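Local coordinates for amine oxidase (Emericella nidulans, PDB 3PGB), which probably catalyses the oxidative deamination of primary amines, with a copper ion and a topaquinone cofactor in each subunit, at residues 176-181 with 664-669; 223-228 with 399-404. One frame throughout, in Å; residues are numbered along the deposited sequence.

Contact 1. Residues 176-181 with 664-669; sequences QVRNVE and SQDIHN
An Asx turn at N179, just past the end of strand 176-178, presents the backbone of V180 to the side-chain amide of Q665. Within the turn, N179 OD1 accepts the backbone N-H of E181 at 3.1 Å, a job that suits the short side chain of asparagine; its ND2 bonds to N137 OD1, fixing the amide. The next N-H back, V180 N, goes across the contact to Q665 OE1 at 2.9 Å, arriving from above the amide plane, about 39° out of it. Q665 is bent at chi2 (-55°), which turns CD off the extended path; the amide lies beside the side chain of N179, pointing the same way. Glutamine suits the place because it accepts and donates at once: a water bridges OE1 to N179 OD1, while NE2 gives one hydrogen to S664 OG, nearly in the amide plane, and another to a water bound by E181 OE1. V180 CG1 packs against this polar group, 3.7 Å from Q665 CD.

The backbone of Q665 is held as well. R178 runs extended from CG to NE, and NE donates to Q665 O at 2.8 Å with an N-H...O angle of 160°, at the edge of the guanidinium; V180 CG2 lies over one face of that group, toward its rim. D666 is near this cation, but its carboxylate forms a salt bridge with R171 and reaches R178 N through a water. Alongside, V177 CG2 touches D666 CB at 3.9 Å.

Strand 176-178 pairs antiparallel with strand 145-152, whose F146 packs against V177, N179 and Q665. Q229, from the loop before strand 235-242, bonds to R178 NH2, S664 O and I667 N, binding the loop between strands 646-650 and 686-698 to this sheet.

Contact 2. Residues 223-228 with 399-404; sequences GIDPLW and VAYLDS
The carbonyl oxygen of D225 accepts the backbone N-H of A400 at 2.7 Å, nearly straight at 171°, and also receives a CA-H...O contact from V399, whose CA lies 3.5 Å from D225 O. The peptide that follows D225 is cis, as proline readily allows, and P226 meets the strand through CD, 3.6 Å from A400 O and 4.1 Å from A400 CB. The small methyl of alanine lets P226 CD come close to the strand backbone.

The side chain of D225 meets Y401. CG is anti to the backbone N (chi1 -176°), close to the Y401 ring; the two side chains cross at about a right angle, and the carboxylate plane is 86° from that of the ring. D225 OD2 lies at the ring edge, 3.5 Å from Y401 CD1, where the weakly positive ring hydrogens would favour an anion; D225 CB comes close to CE1. OD2 is also hydrogen-bonded to Y406 OH, and a water joins OD1 to A400 O, so both oxygens of this buried acid have polar partners. V399 CG1 lies over one ring face near the rim, while the hydroxyl of Y401 bonds to Q509.

Strand 400-402 pairs antiparallel with strand 374-389, which in turn neighbours strand 532-542, bearing the copper ligands H532 and H534; the side chains of V399 and H532 are about 7 Å apart. D403, the predicted proton acceptor, lies in the same segment as A400 and Y401. The loop 223-228 follows strand 219-223, outermost within this chain in its antiparallel sheet, and its W228 makes a cation-pi contact with R571 of the second subunit.

Overall arrangement
Both contacts join elements far apart in sequence: strand 176-178 and the loop after strand 219-223 on one side, the loop after strand 646-650 and strand 400-402 on the other. Their centres lie about 12 Å apart. Contact 1 is partly buried, nearer the surface and away from the annotated sites; side-chain amides, an arginine and bridging waters do much of its work. Contact 2 is fully buried beside the copper region, and rests on one backbone bond, an acid at the edge of an aromatic ring and a single bridging water. They touch directly: L227 packs against V180 and E181, and P226 against S664 and I667. Q229 bonds to L227 and to both segments of contact 1.

Contact 1. Residues 176-181 with 664-669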
loop_
_atom_site.group_PDB
_atom_site.type_symbol
_atom_site.label_atom_id
_atom_site.label_comp_id
_atom_site.label_asym_id
_atom_site.label_seq_id
_atom_site.Cartn_x
_atom_site.Cartn_y
_atom_site.Cartn_z
ATOM N N GLN A 176 5.562 2.768 41.302
ATOM C CA GLN A 176 6.896 2.186 41.448
ATOM C C GLN A 176 7.016 0.850 40.732
ATOM O O GLN A 176 6.102 0.027 40.767
ATOM C CB GLN A 176 7.232 1.998 42.925
ATOM C CG GLN A 176 7.249 3.287 43.728
ATOM C CD GLN A 176 7.479 3.036 45.203
ATOM O OE1 GLN A 176 7.470 1.893 45.660
ATOM N NE2 GLN A 176 7.679 4.107 45.961
ATOM N N VAL A 177 8.149 0.650 40.075
ATOM C CA VAL A 177 8.470 -0.620 39.443
ATOM C C VAL A 177 9.968 -0.825 39.611
ATOM O O VAL A 177 10.731 0.144 39.627
ATOM C CB VAL A 177 8.068 -0.635 37.948
ATOM C CG1 VAL A 177 8.851 0.408 37.166
ATOM C CG2 VAL A 177 8.262 -2.022 37.352
ATOM N N ARG A 178 10.392 -2.072 39.761
ATOM C CA ARG A 178 11.799 -2.350 40.005
ATOM C C ARG A 178 12.657 -1.909 38.829
ATOM O O ARG A 178 12.172 -1.796 37.699
ATOM C CB ARG A 178 12.025 -3.838 40.279
ATOM C CG ARG A 178 11.765 -4.744 39.095
ATOM C CD ARG A 178 12.084 -6.166 39.451
ATOM N NE ARG A 178 11.799 -7.087 38.359
ATOM C CZ ARG A 178 11.981 -8.403 38.421
ATOM N NH1 ARG A 178 12.453 -8.972 39.530
ATOM N NH2 ARG A 178 11.692 -9.159 37.374
ATOM N N ASN A 179 13.930 -1.653 39.107
ATOM C CA ASN A 179 14.916 -1.382 38.075
ATOM C C ASN A 179 15.768 -2.636 37.934
ATOM O O ASN A 179 16.586 -2.948 38.805
ATOM C CB ASN A 179 15.762 -0.162 38.458
ATOM C CG ASN A 179 16.795 0.206 37.397
ATOM O OD1 ASN A 179 17.083 -0.571 36.486
ATOM N ND2 ASN A 179 17.358 1.396 37.522
ATOM N N VAL A 180 15.562 -3.361 36.839
ATOM C CA VAL A 180 16.166 -4.682 36.656
ATOM C C VAL A 180 17.603 -4.615 36.110
ATOM O O VAL A 180 18.293 -5.636 36.065
ATOM C CB VAL A 180 15.268 -5.581 35.743
ATOM C CG1 VAL A 180 15.611 -5.398 34.261
ATOM C CG2 VAL A 180 15.398 -7.032 36.141
ATOM N N GLU A 181 18.044 -3.421 35.705
ATOM C CA GLU A 181 19.421 -3.207 35.249
ATOM C C GLU A 181 20.079 -2.018 35.954
ATOM O O GLU A 181 20.431 -1.031 35.310
ATOM C CB GLU A 181 19.454 -3.004 33.730
ATOM C CG GLU A 181 18.895 -4.191 32.948
ATOM C CD GLU A 181 19.372 -4.236 31.503
ATOM O OE1 GLU A 181 18.513 -4.187 30.597
ATOM O OE2 GLU A 181 20.603 -4.326 31.280
ATOM N N SER A 664 9.168 -3.793 30.545
ATOM C CA SER A 664 10.304 -4.713 30.437
ATOM C C SER A 664 11.012 -5.016 31.763
ATOM O O SER A 664 11.751 -5.991 31.862
ATOM C CB SER A 664 11.341 -4.117 29.487
ATOM O OG SER A 664 11.844 -2.900 30.009
ATOM N N GLN A 665 10.818 -4.165 32.764
ATOM C CA GLN A 665 11.494 -4.327 34.048
ATOM C C GLN A 665 10.802 -5.359 34.929
ATOM O O GLN A 665 11.422 -5.911 35.836
ATOM C CB GLN A 665 11.596 -2.983 34.782
ATOM C CG GLN A 665 12.328 -1.902 33.997
ATOM C CD GLN A 665 13.711 -2.333 33.552
ATOM O OE1 GLN A 665 14.683 -2.216 34.304
ATOM N NE2 GLN A 665 13.809 -2.837 32.315
ATOM N N ASP A 666 9.527 -5.623 34.652
ATOM C CA ASP A 666 8.744 -6.572 35.439
ATOM C C ASP A 666 7.659 -7.212 34.556
ATOM O O ASP A 666 6.470 -6.897 34.656
ATOM C CB ASP A 666 8.142 -5.850 36.649
ATOM C CG ASP A 666 7.713 -6.797 37.752
ATOM O OD1 ASP A 666 7.468 -7.986 37.470
ATOM O OD2 ASP A 666 7.614 -6.336 38.910
ATOM N N ILE A 667 8.090 -8.130 33.698
ATOM C CA ILE A 667 7.208 -8.695 32.681
ATOM C C ILE A 667 6.068 -9.534 33.264
ATOM O O ILE A 667 5.046 -9.731 32.608
ATOM C CB ILE A 667 7.998 -9.502 31.617
ATOM C CG1 ILE A 667 8.574 -10.796 32.198
ATOM C CG2 ILE A 667 9.111 -8.641 31.014
ATOM C CD1 ILE A 667 9.583 -11.481 31.276
ATOM N N HIS A 668 6.235 -10.009 34.495
ATOM C CA HIS A 668 5.169 -10.742 35.189
ATOM C C HIS A 668 4.177 -9.822 35.910
ATOM O O HIS A 668 3.082 -10.252 36.260
ATOM C CB HIS A 668 5.770 -11.753 36.166
ATOM C CG HIS A 668 6.423 -12.919 35.490
ATOM N ND1 HIS A 668 5.709 -13.994 35.004
ATOM C CD2 HIS A 668 7.724 -13.171 35.206
ATOM C CE1 HIS A 668 6.543 -14.861 34.457
ATOM N NE2 HIS A 668 7.773 -14.388 34.571
ATOM N N ASN A 669 4.568 -8.567 36.134
ATOM C CA ASN A 669 3.682 -7.559 36.713
ATOM C C ASN A 669 4.052 -6.155 36.189
ATOM O O ASN A 669 4.625 -5.344 36.915
ATOM C CB ASN A 669 3.741 -7.630 38.246
ATOM C CG ASN A 669 2.752 -6.682 38.930
ATOM O OD1 ASN A 669 2.960 -6.277 40.077
ATOM N ND2 ASN A 669 1.681 -6.326 38.232
HETATM O O HOH W 1 8.480 -4.361 40.690
HETATM O O HOH W 2 16.581 -0.477 33.661
HETATM O O HOH W 3 15.834 -3.910 30.923
#

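Contact 2. Residues 223-228 with 399-404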
loop_
_atom_site.group_PDB
_atom_site.type_symbol
_atom_site.label_atom_id
_atom_site.label_comp_id
_atom_site.label_asym_id
_atom_site.label_seq_id
_atom_site.Cartn_x
_atom_site.Cartn_y
_atom_site.Cartn_z
ATOM N N GLY A 223 23.719 -8.680 25.107
ATOM C CA GLY A 223 22.731 -9.732 24.912
ATOM C C GLY A 223 21.275 -9.312 24.845
ATOM O O GLY A 223 20.854 -8.631 23.910
ATOM N N ILE A 224 20.508 -9.717 25.854
ATOM C CA ILE A 224 19.055 -9.779 25.733
ATOM C C ILE A 224 18.305 -8.599 26.339
ATOM O O ILE A 224 18.779 -7.952 27.274
ATOM C CB ILE A 224 18.497 -11.103 26.325
ATOM C CG1 ILE A 224 18.677 -11.158 27.849
ATOM C CG2 ILE A 224 19.172 -12.278 25.661
ATOM C CD1 ILE A 224 18.106 -12.403 28.501
ATOM N N ASP A 225 17.125 -8.348 25.774
ATOM C CA ASP A 225 16.168 -7.380 26.279
ATOM C C ASP A 225 14.783 -7.948 25.949
ATOM O O ASP A 225 14.476 -8.189 24.782
ATOM C CB ASP A 225 16.376 -6.023 25.592
ATOM C CG ASP A 225 15.470 -4.913 26.149
ATOM O OD1 ASP A 225 14.594 -5.190 26.995
ATOM O OD2 ASP A 225 15.640 -3.748 25.723
ATOM N N PRO A 226 13.948 -8.199 26.973
ATOM C CA PRO A 226 14.200 -8.035 28.402
ATOM C C PRO A 226 15.124 -9.114 28.953
ATOM O O PRO A 226 15.417 -10.093 28.265
ATOM C CB PRO A 226 12.806 -8.165 29.011
ATOM C CG PRO A 226 12.080 -9.024 28.086
ATOM C CD PRO A 226 12.594 -8.724 26.722
ATOM N N LEU A 227 15.588 -8.916 30.181
ATOM C CA LEU A 227 16.322 -9.952 30.891
ATOM C C LEU A 227 15.334 -11.023 31.352
ATOM O O LEU A 227 14.147 -10.743 31.543
ATOM C CB LEU A 227 17.064 -9.363 32.094
ATOM C CG LEU A 227 18.092 -8.263 31.822
ATOM C CD1 LEU A 227 18.693 -7.768 33.132
ATOM C CD2 LEU A 227 19.171 -8.764 30.889
ATOM N N TRP A 228 15.825 -12.251 31.505
ATOM C CA TRP A 228 14.977 -13.365 31.939
ATOM C C TRP A 228 14.566 -13.156 33.384
ATOM O O TRP A 228 15.405 -12.845 34.232
ATOM C CB TRP A 228 15.706 -14.701 31.794
ATOM C CG TRP A 228 15.684 -15.272 30.400
ATOM C CD1 TRP A 228 15.355 -14.625 29.249
ATOM C CD2 TRP A 228 16.055 -16.600 30.020
ATOM N NE1 TRP A 228 15.477 -15.470 28.180
ATOM C CE2 TRP A 228 15.908 -16.690 28.623
ATOM C CE3 TRP A 228 16.496 -17.724 30.726
ATOM C CZ2 TRP A 228 16.176 -17.858 27.917
ATOM C CZ3 TRP A 228 16.763 -18.882 30.025
ATOM C CH2 TRP A 228 16.600 -18.941 28.632
ATOM N N VAL A 399 15.327 -11.936 22.512
ATOM C CA VAL A 399 15.113 -10.506 22.268
ATOM C C VAL A 399 13.647 -10.203 21.950
ATOM O O VAL A 399 13.053 -10.792 21.046
ATOM C CB VAL A 399 16.011 -9.941 21.142
ATOM C CG1 VAL A 399 15.586 -8.526 20.793
ATOM C CG2 VAL A 399 17.464 -9.941 21.563
ATOM N N ALA A 400 13.072 -9.298 22.731
ATOM C CA ALA A 400 11.748 -8.755 22.469
ATOM C C ALA A 400 11.763 -7.283 22.876
ATOM O O ALA A 400 11.285 -6.918 23.944
ATOM C CB ALA A 400 10.689 -9.529 23.232
ATOM N N TYR A 401 12.347 -6.451 22.013
ATOM C CA TYR A 401 12.494 -5.025 22.290
ATOM C C TYR A 401 11.142 -4.334 22.412
ATOM O O TYR A 401 10.238 -4.563 21.611
ATOM C CB TYR A 401 13.308 -4.316 21.193
ATOM C CG TYR A 401 14.776 -4.679 21.156
ATOM C CD1 TYR A 401 15.583 -4.492 22.266
ATOM C CD2 TYR A 401 15.359 -5.184 20.005
ATOM C CE1 TYR A 401 16.916 -4.818 22.240
ATOM C CE2 TYR A 401 16.697 -5.513 19.970
ATOM C CZ TYR A 401 17.471 -5.325 21.096
ATOM O OH TYR A 401 18.811 -5.643 21.092
ATOM N N LEU A 402 11.024 -3.502 23.438
ATOM C CA LEU A 402 9.919 -2.585 23.596
ATOM C C LEU A 402 10.557 -1.203 23.621
ATOM O O LEU A 402 11.137 -0.797 24.628
ATOM C CB LEU A 402 9.150 -2.893 24.881
ATOM C CG LEU A 402 8.408 -4.241 24.869
ATOM C CD1 LEU A 402 8.017 -4.678 26.273
ATOM C CD2 LEU A 402 7.179 -4.190 23.953
ATOM N N ASP A 403 10.459 -0.497 22.496
ATOM C CA ASP A 403 11.327 0.654 22.217
ATOM C C ASP A 403 11.116 1.904 23.073
ATOM O O ASP A 403 12.016 2.735 23.162
ATOM C CB ASP A 403 11.239 1.036 20.734
ATOM C CG ASP A 403 12.095 0.150 19.850
ATOM O OD1 ASP A 403 13.183 -0.282 20.298
ATOM O OD2 ASP A 403 11.683 -0.100 18.697
ATOM N N SER A 404 9.954 2.053 23.700
ATOM C CA SER A 404 9.713 3.239 24.520
ATOM C C SER A 404 10.580 3.236 25.783
ATOM O O SER A 404 10.731 4.269 26.426
ATOM C CB SER A 404 8.234 3.390 24.870
ATOM O OG SER A 404 7.835 2.444 25.828
HETATM O O HOH W 4 11.891 -5.383 26.167
#